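Local coordinates for surface glycan binding protein B (Bacteroides ovatus, PDB 6E57), which binds mixed-linkage beta-glucan, probably helping a gut symbiont capture this cereal polysaccharide at its cell surface, at residues I57-N62 against N128-D133; I164-N169 against G196-V201; S315-V320 against G411-L416; A342-G347 against L389-D394. All coordinates share one frame; numbering follows the deposited sequence.

Contact 1: residues I57-N62 against N128-D133; sequences ISRDAN and NPLADD
Ser58 and Asn128 form a parallel bridge, their CA atoms 4.8 Å apart, in which Asn128 N gives a nearly straight hydrogen bond to Ile57 O (2.9 Å, 168°) and Arg59 N returns a weak, bent one to Asn128 O. Strands 53-58 and 118-128 thus stay joined up to the point where both chains leave the sheet. The amide of Asn128 is engaged chiefly with the first of these strands, its ND2 bonding to OD1 of Asn56. Beyond the bridge the side chains take over. Arg59 bends at its second torsion (chi2 -95°) and carries its guanidinium to Asp133, where NH1 makes a salt bridge with OD1 at 2.7 Å. The two planar groups are turned 54° to each other, so they meet obliquely through one nitrogen and not as a coplanar, two-pronged pair. Leu130 crosses the arginine at about a right angle, its CG 4.0 Å from Arg59 CD. The carboxylate has a further task: its OD2 accepts a weak bond from Leu130 N at 3.2 Å, bracing the type I turn that Asp133 N closes by bonding to Leu130 O. Replacing Arg59 by an alanine would probably deprive the buried Asp133 carboxylate of its cationic mate and uncover one flank of Leu130. The parallel pairing of an edge strand with the last strand of a mixed five-stranded sheet, in the order 1-5-4-2-3, is consistent with an immunoglobulin-like sandwich, here probably where the chain leaves the domain.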
loop_
_atom_site.group_PDB
_atom_site.type_symbol
_atom_site.label_atom_id
_atom_site.label_comp_id
_atom_site.label_asym_id
_atom_site.label_seq_id
_atom_site.Cartn_x
_atom_site.Cartn_y
_atom_site.Cartn_z
ATOM N N ILE A 57 -20.807 -6.976 7.880
ATOM C CA ILE A 57 -21.746 -6.643 8.955
ATOM C C ILE A 57 -21.086 -5.637 9.903
ATOM O O ILE A 57 -19.897 -5.350 9.779
ATOM C CB ILE A 57 -22.232 -7.918 9.683
ATOM C CG1 ILE A 57 -21.085 -8.804 10.184
ATOM C CG2 ILE A 57 -23.186 -8.701 8.793
ATOM C CD1 ILE A 57 -20.686 -8.559 11.622
ATOM N N SER A 58 -21.890 -5.092 10.824
ATOM C CA SER A 58 -21.441 -4.114 11.815
ATOM C C SER A 58 -20.980 -4.823 13.093
ATOM O O SER A 58 -21.405 -5.934 13.395
ATOM C CB SER A 58 -22.524 -3.112 12.109
ATOM O OG SER A 58 -22.776 -2.305 10.971
ATOM N N ARG A 59 -20.127 -4.129 13.850
ATOM C CA ARG A 59 -19.461 -4.653 15.049
ATOM C C ARG A 59 -20.499 -5.041 16.117
ATOM O O ARG A 59 -20.242 -5.936 16.922
ATOM C CB ARG A 59 -18.416 -3.623 15.509
ATOM C CG ARG A 59 -18.253 -3.448 17.013
ATOM C CD ARG A 59 -19.094 -2.306 17.556
ATOM N NE ARG A 59 -19.140 -2.327 19.010
ATOM C CZ ARG A 59 -19.450 -1.292 19.781
ATOM N NH1 ARG A 59 -19.616 -0.091 19.255
ATOM N NH2 ARG A 59 -19.588 -1.463 21.083
ATOM N N ASP A 60 -21.664 -4.376 16.112
ATOM C CA ASP A 60 -22.749 -4.637 17.077
ATOM C C ASP A 60 -23.596 -5.834 16.622
ATOM O O ASP A 60 -24.186 -6.518 17.452
ATOM C CB ASP A 60 -23.614 -3.392 17.311
ATOM C CG ASP A 60 -24.221 -2.765 16.063
ATOM O OD1 ASP A 60 -23.882 -3.210 14.944
ATOM O OD2 ASP A 60 -25.024 -1.823 16.221
ATOM N N ALA A 61 -23.663 -6.070 15.306
ATOM C CA ALA A 61 -24.351 -7.236 14.739
ATOM C C ALA A 61 -23.469 -8.484 14.877
ATOM O O ALA A 61 -22.274 -8.386 15.153
ATOM C CB ALA A 61 -24.710 -6.975 13.298
ATOM N N ASN A 62 -24.081 -9.654 14.674
ATOM C CA ASN A 62 -23.411 -10.944 14.805
ATOM C C ASN A 62 -23.309 -11.615 13.428
ATOM O O ASN A 62 -24.188 -11.453 12.581
ATOM C CB ASN A 62 -24.127 -11.849 15.811
ATOM C CG ASN A 62 -23.757 -11.550 17.250
ATOM O OD1 ASN A 62 -23.227 -10.484 17.555
ATOM N ND2 ASN A 62 -24.025 -12.488 18.142
ATOM N N ASN A 128 -17.385 -3.987 10.307
ATOM C CA ASN A 128 -17.176 -2.537 10.283
ATOM C C ASN A 128 -17.398 -1.960 11.678
ATOM O O ASN A 128 -18.285 -2.403 12.404
ATOM C CB ASN A 128 -18.103 -1.848 9.281
ATOM C CG ASN A 128 -17.991 -2.429 7.890
ATOM O OD1 ASN A 128 -16.926 -2.380 7.275
ATOM N ND2 ASN A 128 -19.079 -2.986 7.389
ATOM N N PRO A 129 -16.615 -0.938 12.089
ATOM C CA PRO A 129 -16.825 -0.285 13.381
ATOM C C PRO A 129 -18.021 0.678 13.328
ATOM O O PRO A 129 -18.497 1.003 12.243
ATOM C CB PRO A 129 -15.504 0.468 13.595
ATOM C CG PRO A 129 -15.046 0.816 12.191
ATOM C CD PRO A 129 -15.504 -0.343 11.330
ATOM N N LEU A 130 -18.495 1.110 14.500
ATOM C CA LEU A 130 -19.460 2.199 14.586
ATOM C C LEU A 130 -18.716 3.534 14.455
ATOM O O LEU A 130 -17.498 3.605 14.640
ATOM C CB LEU A 130 -20.219 2.104 15.912
ATOM C CG LEU A 130 -21.056 0.836 16.096
ATOM C CD1 LEU A 130 -21.903 0.920 17.358
ATOM C CD2 LEU A 130 -21.936 0.578 14.882
ATOM N N ALA A 131 -19.469 4.590 14.127
ATOM C CA ALA A 131 -18.917 5.915 13.855
ATOM C C ALA A 131 -18.075 6.404 15.044
ATOM O O ALA A 131 -16.987 6.955 14.849
ATOM C CB ALA A 131 -20.037 6.875 13.541
ATOM N N ASP A 132 -18.580 6.176 16.263
ATOM C CA ASP A 132 -18.010 6.724 17.497
ATOM C C ASP A 132 -16.925 5.800 18.073
ATOM O O ASP A 132 -16.228 6.191 19.002
ATOM C CB ASP A 132 -19.109 6.984 18.537
ATOM C CG ASP A 132 -19.940 8.238 18.294
ATOM O OD1 ASP A 132 -19.584 9.027 17.389
ATOM O OD2 ASP A 132 -20.940 8.424 19.022
ATOM N N ASP A 133 -16.784 4.584 17.532
ATOM C CA ASP A 133 -15.791 3.613 18.016
ATOM C C ASP A 133 -14.380 4.120 17.739
ATOM O O ASP A 133 -14.129 4.706 16.689
ATOM C CB ASP A 133 -15.926 2.251 17.328
ATOM C CG ASP A 133 -17.078 1.390 17.812
ATOM O OD1 ASP A 133 -17.847 1.861 18.670
ATOM O OD2 ASP A 133 -17.191 0.247 17.322
#

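Contact 2: residues I164-N169 against G196-V201; sequences ILLGGN and GDYRIV
Backbone bonding is concentrated at Leu165 and Val201, an antiparallel hydrogen-bonded pair. Leu165 N reaches Val201 O at 2.9 Å, almost straight (171°), whereas the return bond from Val201 N to Leu165 O is weak. Two CA-H...O contacts reinforce the pair, from Ile164 CA to Val201 O and from Ile200 CA to Leu165 O. Apolar packing follows on both faces: Leu165 CB lies 4.3 Å from Val201 CB, and on the other side Leu166 CG approaches Ile200 CG2 at 3.8 Å. The aromatic contact belongs to Leu166 as well. Its CD2 sits over one face of the Tyr198 ring, 4.1 Å from the centroid, as a CH-pi contact offset toward the rim; chi1 of -159° swings the leucine branch away from its own backbone N and across the ring. Near the same ring the chain reverses through the type I' turn of Leu166 to Asn169, and Gly167 CA comes to 3.7 Å from Tyr198 CD2. The phenol OH bonds to Ser194 O, while the Arg199 guanidinium is taken up by the preceding domain: a hydrogen bond to Thr104 O, a salt bridge to Asp82 and a cation-pi contact with Tyr105. The 163-171 hairpin is thus held against strand 196-203 by two backbone bonds and mostly hydrocarbon, polar ends being met elsewhere.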
loop_
_atom_site.group_PDB
_atom_site.type_symbol
_atom_site.label_atom_id
_atom_site.label_comp_id
_atom_site.label_asym_id
_atom_site.label_seq_id
_atom_site.Cartn_x
_atom_site.Cartn_y
_atom_site.Cartn_z
ATOM N N ILE A 164 -3.289 -0.572 24.156
ATOM C CA ILE A 164 -3.364 -1.457 23.007
ATOM C C ILE A 164 -2.894 -2.844 23.453
ATOM O O ILE A 164 -1.875 -2.959 24.131
ATOM C CB ILE A 164 -2.514 -0.931 21.833
ATOM C CG1 ILE A 164 -2.927 0.479 21.408
ATOM C CG2 ILE A 164 -2.568 -1.908 20.667
ATOM C CD1 ILE A 164 -1.924 1.168 20.517
ATOM N N LEU A 165 -3.646 -3.878 23.061
ATOM C CA LEU A 165 -3.303 -5.269 23.352
ATOM C C LEU A 165 -2.661 -5.889 22.105
ATOM O O LEU A 165 -3.219 -5.815 21.010
ATOM C CB LEU A 165 -4.565 -6.036 23.768
ATOM C CG LEU A 165 -5.376 -5.425 24.912
ATOM C CD1 LEU A 165 -6.558 -6.314 25.267
ATOM C CD2 LEU A 165 -4.510 -5.180 26.142
ATOM N N LEU A 166 -1.480 -6.490 22.293
ATOM C CA LEU A 166 -0.700 -7.081 21.219
ATOM C C LEU A 166 -0.061 -8.377 21.725
ATOM O O LEU A 166 0.882 -8.343 22.524
ATOM C CB LEU A 166 0.359 -6.071 20.766
ATOM C CG LEU A 166 0.931 -6.283 19.366
ATOM C CD1 LEU A 166 1.559 -5.001 18.845
ATOM C CD2 LEU A 166 1.945 -7.416 19.346
ATOM N N GLY A 167 -0.603 -9.509 21.261
ATOM C CA GLY A 167 -0.069 -10.840 21.536
ATOM C C GLY A 167 0.264 -11.050 23.005
ATOM O O GLY A 167 1.391 -11.415 23.348
ATOM N N GLY A 168 -0.721 -10.800 23.874
ATOM C CA GLY A 168 -0.595 -11.065 25.303
ATOM C C GLY A 168 -0.076 -9.867 26.085
ATOM O O GLY A 168 -0.384 -9.734 27.267
ATOM N N ASN A 169 0.720 -9.006 25.436
ATOM C CA ASN A 169 1.257 -7.802 26.070
ATOM C C ASN A 169 0.157 -6.736 26.140
ATOM O O ASN A 169 -0.719 -6.679 25.281
ATOM C CB ASN A 169 2.494 -7.267 25.344
ATOM C CG ASN A 169 3.616 -8.280 25.270
ATOM O OD1 ASN A 169 3.452 -9.345 24.679
ATOM N ND2 ASN A 169 4.755 -7.959 25.861
ATOM N N GLY A 196 5.987 -12.320 13.622
ATOM C CA GLY A 196 4.681 -12.859 13.252
ATOM C C GLY A 196 3.642 -11.765 13.064
ATOM O O GLY A 196 3.965 -10.574 13.119
ATOM N N ASP A 197 2.392 -12.195 12.847
ATOM C CA ASP A 197 1.238 -11.320 12.625
ATOM C C ASP A 197 0.299 -11.416 13.836
ATOM O O ASP A 197 -0.061 -12.507 14.252
ATOM C CB ASP A 197 0.518 -11.687 11.322
ATOM C CG ASP A 197 1.311 -11.359 10.065
ATOM O OD1 ASP A 197 2.504 -11.731 10.005
ATOM O OD2 ASP A 197 0.731 -10.726 9.154
ATOM N N TYR A 198 -0.089 -10.262 14.392
ATOM C CA TYR A 198 -0.950 -10.195 15.577
ATOM C C TYR A 198 -2.178 -9.330 15.274
ATOM O O TYR A 198 -2.061 -8.319 14.603
ATOM C CB TYR A 198 -0.183 -9.627 16.773
ATOM C CG TYR A 198 1.071 -10.379 17.143
ATOM C CD1 TYR A 198 2.287 -10.080 16.547
ATOM C CD2 TYR A 198 1.050 -11.385 18.099
ATOM C CE1 TYR A 198 3.446 -10.763 16.882
ATOM C CE2 TYR A 198 2.199 -12.079 18.443
ATOM C CZ TYR A 198 3.402 -11.766 17.835
ATOM O OH TYR A 198 4.540 -12.441 18.170
ATOM N N ARG A 199 -3.345 -9.754 15.772
ATOM C CA ARG A 199 -4.578 -8.960 15.727
ATOM C C ARG A 199 -4.642 -8.091 16.991
ATOM O O ARG A 199 -4.710 -8.616 18.099
ATOM C CB ARG A 199 -5.809 -9.867 15.608
ATOM C CG ARG A 199 -7.113 -9.108 15.393
ATOM C CD ARG A 199 -8.307 -10.010 15.136
ATOM N NE ARG A 199 -8.243 -10.669 13.841
ATOM C CZ ARG A 199 -8.508 -10.084 12.676
ATOM N NH1 ARG A 199 -8.798 -8.795 12.625
ATOM N NH2 ARG A 199 -8.479 -10.796 11.563
ATOM N N ILE A 200 -4.607 -6.764 16.810
ATOM C CA ILE A 200 -4.527 -5.817 17.922
ATOM C C ILE A 200 -5.940 -5.379 18.320
ATOM O O ILE A 200 -6.877 -5.449 17.526
ATOM C CB ILE A 200 -3.633 -4.603 17.593
ATOM C CG1 ILE A 200 -4.089 -3.859 16.335
ATOM C CG2 ILE A 200 -2.172 -5.021 17.498
ATOM C CD1 ILE A 200 -3.672 -2.410 16.304
ATOM N N VAL A 201 -6.054 -4.919 19.570
ATOM C CA VAL A 201 -7.304 -4.485 20.170
ATOM C C VAL A 201 -7.039 -3.171 20.917
ATOM O O VAL A 201 -6.045 -3.058 21.634
ATOM C CB VAL A 201 -7.865 -5.578 21.102
ATOM C CG1 VAL A 201 -9.025 -5.076 21.949
ATOM C CG2 VAL A 201 -8.268 -6.822 20.325
#

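Contact 3: residues S315-V320 against G411-L416; sequences SGHHYV and GYYVDL. With PO4 (phosphate ion), chain K.
An antiparallel strand pair with a one-residue register shift (a beta bulge), in the glycan-binding C-terminal domain, brings His317 and Tyr319 of strand 317-321 against Tyr413 of strand 412-419. His318 and Val414 form its hydrogen-bonded pair, with His318 N to Val414 O at 3.1 Å and Val414 N to His318 O at 2.9 Å. The shift falls between Ser315 and His318; Asp415 and Leu416 both face Val353 of strand 349-356, a classic bulge in that neighbouring pairing. Tyr413 is the middle member of an aromatic cluster. Over one of its faces His317 lies in an offset stack, centroids 3.8 Å apart and planes at 15°; toward the opposite face Tyr319 turns its edge, at a centroid distance of 5.2 Å. Since His317 CG stands anti to the backbone N (chi1 -175°), the imidazole lies over the tyrosine and alongside Asp415. The imidazole and the Asp415 carboxylate are nearly coplanar (8° apart), and His317 ND1 donates to the syn side of Asp415 OD1 at 2.8 Å, which fixes the ring's rotation and would tend to polarise it; OD2 is held by Ser355. Tyr413 OH bonds to Glu357. An alanine in place of Tyr413 would probably leave the His317 imidazole without its stacking surface and Glu357 without this phenol partner. On the sheet's other side Val320 CB sits over the Tyr412 ring, 4.0 Å from the centroid. Beyond the cluster a phosphate, probably from the crystallisation liquor, takes a hydrogen bond on O3 from Tyr319 OH at 2.7 Å.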
loop_
_atom_site.group_PDB
_atom_site.type_symbol
_atom_site.label_atom_id
_atom_site.label_comp_id
_atom_site.label_asym_id
_atom_site.label_seq_id
_atom_site.Cartn_x
_atom_site.Cartn_y
_atom_site.Cartn_z
ATOM N N SER A 315 17.503 24.317 -18.856
ATOM C CA SER A 315 17.896 24.748 -17.516
ATOM C C SER A 315 17.899 26.281 -17.447
ATOM O O SER A 315 18.245 26.941 -18.423
ATOM C CB SER A 315 19.247 24.183 -17.175
ATOM O OG SER A 315 19.581 24.459 -15.829
ATOM N N GLY A 316 17.507 26.839 -16.295
ATOM C CA GLY A 316 17.508 28.292 -16.086
ATOM C C GLY A 316 16.532 28.733 -15.007
ATOM O O GLY A 316 16.328 28.032 -14.022
ATOM N N HIS A 317 15.946 29.921 -15.198
ATOM C CA HIS A 317 15.014 30.542 -14.253
ATOM C C HIS A 317 14.117 31.532 -15.009
ATOM O O HIS A 317 14.406 32.734 -15.058
ATOM C CB HIS A 317 15.794 31.200 -13.107
ATOM C CG HIS A 317 14.935 31.762 -12.025
ATOM N ND1 HIS A 317 14.203 30.959 -11.169
ATOM C CD2 HIS A 317 14.697 33.037 -11.645
ATOM C CE1 HIS A 317 13.548 31.716 -10.311
ATOM N NE2 HIS A 317 13.834 32.995 -10.583
ATOM N N HIS A 318 13.027 31.007 -15.587
ATOM C CA HIS A 318 12.199 31.716 -16.558
ATOM C C HIS A 318 10.786 31.958 -16.007
ATOM O O HIS A 318 10.018 31.015 -15.830
ATOM C CB HIS A 318 12.149 30.920 -17.864
ATOM C CG HIS A 318 11.410 31.626 -18.947
ATOM N ND1 HIS A 318 12.040 32.482 -19.826
ATOM C CD2 HIS A 318 10.102 31.623 -19.279
ATOM C CE1 HIS A 318 11.152 32.972 -20.664
ATOM N NE2 HIS A 318 9.955 32.460 -20.349
ATOM N N TYR A 319 10.447 33.233 -15.775
ATOM C CA TYR A 319 9.151 33.627 -15.228
ATOM C C TYR A 319 8.064 33.412 -16.285
ATOM O O TYR A 319 8.316 33.588 -17.480
ATOM C CB TYR A 319 9.155 35.087 -14.765
ATOM C CG TYR A 319 7.882 35.505 -14.071
ATOM C CD1 TYR A 319 7.515 34.937 -12.861
ATOM C CD2 TYR A 319 7.024 36.439 -14.630
ATOM C CE1 TYR A 319 6.341 35.296 -12.217
ATOM C CE2 TYR A 319 5.844 36.808 -14.000
ATOM C CZ TYR A 319 5.500 36.233 -12.788
ATOM O OH TYR A 319 4.342 36.577 -12.151
ATOM N N VAL A 320 6.861 33.055 -15.816
ATOM C CA VAL A 320 5.693 32.816 -16.662
ATOM C C VAL A 320 4.513 33.632 -16.120
ATOM O O VAL A 320 4.154 33.498 -14.955
ATOM C CB VAL A 320 5.339 31.318 -16.711
ATOM C CG1 VAL A 320 4.096 31.062 -17.551
ATOM C CG2 VAL A 320 6.504 30.476 -17.203
ATOM N N GLY A 411 2.728 33.443 -12.127
ATOM C CA GLY A 411 3.301 33.562 -10.789
ATOM C C GLY A 411 4.242 32.425 -10.429
ATOM O O GLY A 411 4.329 32.040 -9.254
ATOM N N TYR A 412 4.959 31.895 -11.427
ATOM C CA TYR A 412 5.945 30.845 -11.191
ATOM C C TYR A 412 7.081 30.952 -12.212
ATOM O O TYR A 412 6.982 31.683 -13.198
ATOM C CB TYR A 412 5.295 29.461 -11.240
ATOM C CG TYR A 412 4.956 28.962 -12.622
ATOM C CD1 TYR A 412 3.752 29.291 -13.222
ATOM C CD2 TYR A 412 5.832 28.152 -13.330
ATOM C CE1 TYR A 412 3.427 28.837 -14.490
ATOM C CE2 TYR A 412 5.522 27.687 -14.598
ATOM C CZ TYR A 412 4.313 28.029 -15.180
ATOM O OH TYR A 412 3.986 27.579 -16.426
ATOM N N TYR A 413 8.156 30.209 -11.938
ATOM C CA TYR A 413 9.316 30.120 -12.798
ATOM C C TYR A 413 9.509 28.663 -13.211
ATOM O O TYR A 413 9.265 27.772 -12.408
ATOM C CB TYR A 413 10.581 30.580 -12.072
ATOM C CG TYR A 413 10.602 32.022 -11.637
ATOM C CD1 TYR A 413 10.101 32.403 -10.401
ATOM C CD2 TYR A 413 11.168 33.001 -12.438
ATOM C CE1 TYR A 413 10.134 33.725 -9.983
ATOM C CE2 TYR A 413 11.214 34.325 -12.032
ATOM C CZ TYR A 413 10.696 34.689 -10.802
ATOM O OH TYR A 413 10.736 35.994 -10.403
ATOM N N VAL A 414 9.955 28.446 -14.452
ATOM C CA VAL A 414 10.430 27.145 -14.904
ATOM C C VAL A 414 11.949 27.114 -14.701
ATOM O O VAL A 414 12.658 27.969 -15.232
ATOM C CB VAL A 414 10.046 26.887 -16.372
ATOM C CG1 VAL A 414 10.742 25.657 -16.930
ATOM C CG2 VAL A 414 8.538 26.783 -16.545
ATOM N N ASP A 415 12.426 26.133 -13.925
ATOM C CA ASP A 415 13.832 26.049 -13.507
ATOM C C ASP A 415 14.553 24.884 -14.205
ATOM O O ASP A 415 15.765 24.956 -14.415
ATOM C CB ASP A 415 13.948 25.909 -11.987
ATOM C CG ASP A 415 13.425 27.103 -11.205
ATOM O OD1 ASP A 415 13.664 28.246 -11.652
ATOM O OD2 ASP A 415 12.787 26.880 -10.145
ATOM N N LEU A 416 13.825 23.807 -14.526
ATOM C CA LEU A 416 14.399 22.634 -15.196
ATOM C C LEU A 416 13.308 21.889 -15.979
ATOM O O LEU A 416 12.150 21.846 -15.570
ATOM C CB LEU A 416 15.033 21.723 -14.138
ATOM C CG LEU A 416 16.030 20.687 -14.659
ATOM C CD1 LEU A 416 17.337 21.348 -15.065
ATOM C CD2 LEU A 416 16.284 19.608 -13.619
HETATM P P PO4 K . 2.944 40.131 -13.796
HETATM O O1 PO4 K . 1.570 40.542 -13.318
HETATM O O2 PO4 K . 2.957 40.080 -15.306
HETATM O O3 PO4 K . 3.292 38.766 -13.251
HETATM O O4 PO4 K . 3.955 41.144 -13.309
#

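Contact 4: residues A342-G347 against L389-D394; sequences AGITAG and LILTQD
Gly347 N and Leu391 O make the one hydrogen bond across this contact, 2.9 Å long and nearly straight at 169°. The same carbonyl oxygen receives a CA-H...O contact from Ala346 CA. Around this polar centre the methyl of Ala346 points at the start of the helix, its CB 3.5 Å from Gln393 N and 3.8 Å from Gln393 CB. Gln393 is extended at chi1 but bent at chi2 (61°), which folds its amide back until OE1 also lies 3.8 Å from that methyl. Ile390 CG2 touches Gly347 O at 3.7 Å, and elsewhere on the contact Ile344 CG2 approaches Leu391 CD1 at 4.3 Å. The next shell positions these groups. Leu396 of helix 393-401 packs against Ile344, Ala346 and Leu391 together, and Asn397 OD1 accepts a bond from Gln393 NE2. Ser348 is hydrogen-bonded backbone to backbone with Leu391, and its OG bonds to Thr345 O, just before strand 349-356. Thr392 turns away from the contact and caps Met395 N with OG1. The whole is a strand-to-helix junction with a threonine N-cap, set against the connection from helix 338-343 to strand 349-356 in the glycan-binding domain.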
loop_
_atom_site.group_PDB
_atom_site.type_symbol
_atom_site.label_atom_id
_atom_site.label_comp_id
_atom_site.label_asym_id
_atom_site.label_seq_id
_atom_site.Cartn_x
_atom_site.Cartn_y
_atom_site.Cartn_z
ATOM N N ALA A 342 10.084 16.107 -31.193
ATOM C CA ALA A 342 9.889 15.171 -32.304
ATOM C C ALA A 342 10.688 13.879 -32.066
ATOM O O ALA A 342 10.306 12.814 -32.543
ATOM C CB ALA A 342 10.278 15.833 -33.604
ATOM N N GLY A 343 11.793 13.985 -31.321
ATOM C CA GLY A 343 12.702 12.875 -31.067
ATOM C C GLY A 343 12.291 12.012 -29.882
ATOM O O GLY A 343 12.755 10.880 -29.755
ATOM N N ILE A 344 11.439 12.546 -29.002
ATOM C CA ILE A 344 11.028 11.836 -27.789
ATOM C C ILE A 344 10.116 10.668 -28.179
ATOM O O ILE A 344 9.204 10.841 -28.992
ATOM C CB ILE A 344 10.347 12.792 -26.790
ATOM C CG1 ILE A 344 11.335 13.827 -26.245
ATOM C CG2 ILE A 344 9.674 12.006 -25.674
ATOM C CD1 ILE A 344 10.687 14.945 -25.461
ATOM N N THR A 345 10.372 9.494 -27.585
ATOM C CA THR A 345 9.584 8.283 -27.836
ATOM C C THR A 345 8.385 8.234 -26.876
ATOM O O THR A 345 8.499 8.595 -25.706
ATOM C CB THR A 345 10.445 7.020 -27.706
ATOM O OG1 THR A 345 10.829 6.893 -26.337
ATOM C CG2 THR A 345 11.674 7.040 -28.589
ATOM N N ALA A 346 7.240 7.770 -27.389
ATOM C CA ALA A 346 6.003 7.672 -26.616
ATOM C C ALA A 346 6.247 6.822 -25.366
ATOM O O ALA A 346 6.937 5.806 -25.425
ATOM C CB ALA A 346 4.903 7.088 -27.469
ATOM N N GLY A 347 5.683 7.267 -24.239
ATOM C CA GLY A 347 5.813 6.581 -22.958
ATOM C C GLY A 347 6.831 7.249 -22.049
ATOM O O GLY A 347 6.882 6.949 -20.856
ATOM N N LEU A 389 4.694 14.199 -16.271
ATOM C CA LEU A 389 3.661 13.866 -17.235
ATOM C C LEU A 389 4.240 12.878 -18.248
ATOM O O LEU A 389 5.309 13.120 -18.815
ATOM C CB LEU A 389 3.200 15.149 -17.932
ATOM C CG LEU A 389 2.165 14.964 -19.043
ATOM C CD1 LEU A 389 0.783 14.700 -18.463
ATOM C CD2 LEU A 389 2.137 16.175 -19.964
ATOM N N ILE A 390 3.519 11.776 -18.470
ATOM C CA ILE A 390 3.879 10.794 -19.479
ATOM C C ILE A 390 3.350 11.286 -20.829
ATOM O O ILE A 390 2.150 11.511 -20.979
ATOM C CB ILE A 390 3.343 9.396 -19.107
ATOM C CG1 ILE A 390 3.980 8.895 -17.808
ATOM C CG2 ILE A 390 3.544 8.410 -20.250
ATOM C CD1 ILE A 390 3.448 7.569 -17.330
ATOM N N LEU A 391 4.267 11.454 -21.789
ATOM C CA LEU A 391 3.949 11.891 -23.140
ATOM C C LEU A 391 3.581 10.674 -23.998
ATOM O O LEU A 391 4.449 9.887 -24.378
ATOM C CB LEU A 391 5.158 12.635 -23.720
ATOM C CG LEU A 391 5.600 13.877 -22.949
ATOM C CD1 LEU A 391 6.875 14.457 -23.535
ATOM C CD2 LEU A 391 4.500 14.924 -22.928
ATOM N N THR A 392 2.285 10.538 -24.297
ATOM C CA THR A 392 1.769 9.502 -25.189
ATOM C C THR A 392 2.099 9.865 -26.641
ATOM O O THR A 392 2.541 10.973 -26.926
ATOM C CB THR A 392 0.257 9.320 -25.013
ATOM O OG1 THR A 392 -0.376 10.563 -25.323
ATOM C CG2 THR A 392 -0.128 8.876 -23.619
ATOM N N GLN A 393 1.865 8.916 -27.554
ATOM C CA GLN A 393 2.095 9.129 -28.979
ATOM C C GLN A 393 1.122 10.198 -29.499
ATOM O O GLN A 393 1.468 10.967 -30.392
ATOM C CB GLN A 393 1.965 7.813 -29.752
ATOM C CG GLN A 393 2.277 7.933 -31.239
ATOM C CD GLN A 393 3.686 8.396 -31.518
ATOM O OE1 GLN A 393 4.661 7.727 -31.183
ATOM N NE2 GLN A 393 3.808 9.553 -32.145
ATOM N N ASP A 394 -0.087 10.241 -28.929
ATOM C CA ASP A 394 -1.093 11.242 -29.292
ATOM C C ASP A 394 -0.619 12.636 -28.863
ATOM O O ASP A 394 -0.731 13.582 -29.627
ATOM C CB ASP A 394 -2.462 10.913 -28.689
ATOM C CG ASP A 394 -3.270 9.908 -29.491
ATOM O OD1 ASP A 394 -2.720 9.325 -30.443
ATOM O OD2 ASP A 394 -4.449 9.720 -29.160
#

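Overall arrangement
The four contacts follow one principle, that chemistry tracks place in the fold. Contacts 1 and 4 lie at the surface, where chains leave strands or enter helices: one backbone bridge or bond is supplemented by a salt bridge in the first and by small apolar touches in the second. Contacts 2 and 3 are partly buried strand pairs, mainly aliphatic in contact 2, with one tyrosine face; contact 3 has an aromatic cluster with a His-carboxylate bond. Contacts 1 and 2 sit in successive domains, centres about 20 Å apart. Contacts 3 and 4 share the C-terminal domain; the centre of contact 3 lies about 53 Å from that of contact 1, and its Val320 side chain about 10 Å from a bound glucose.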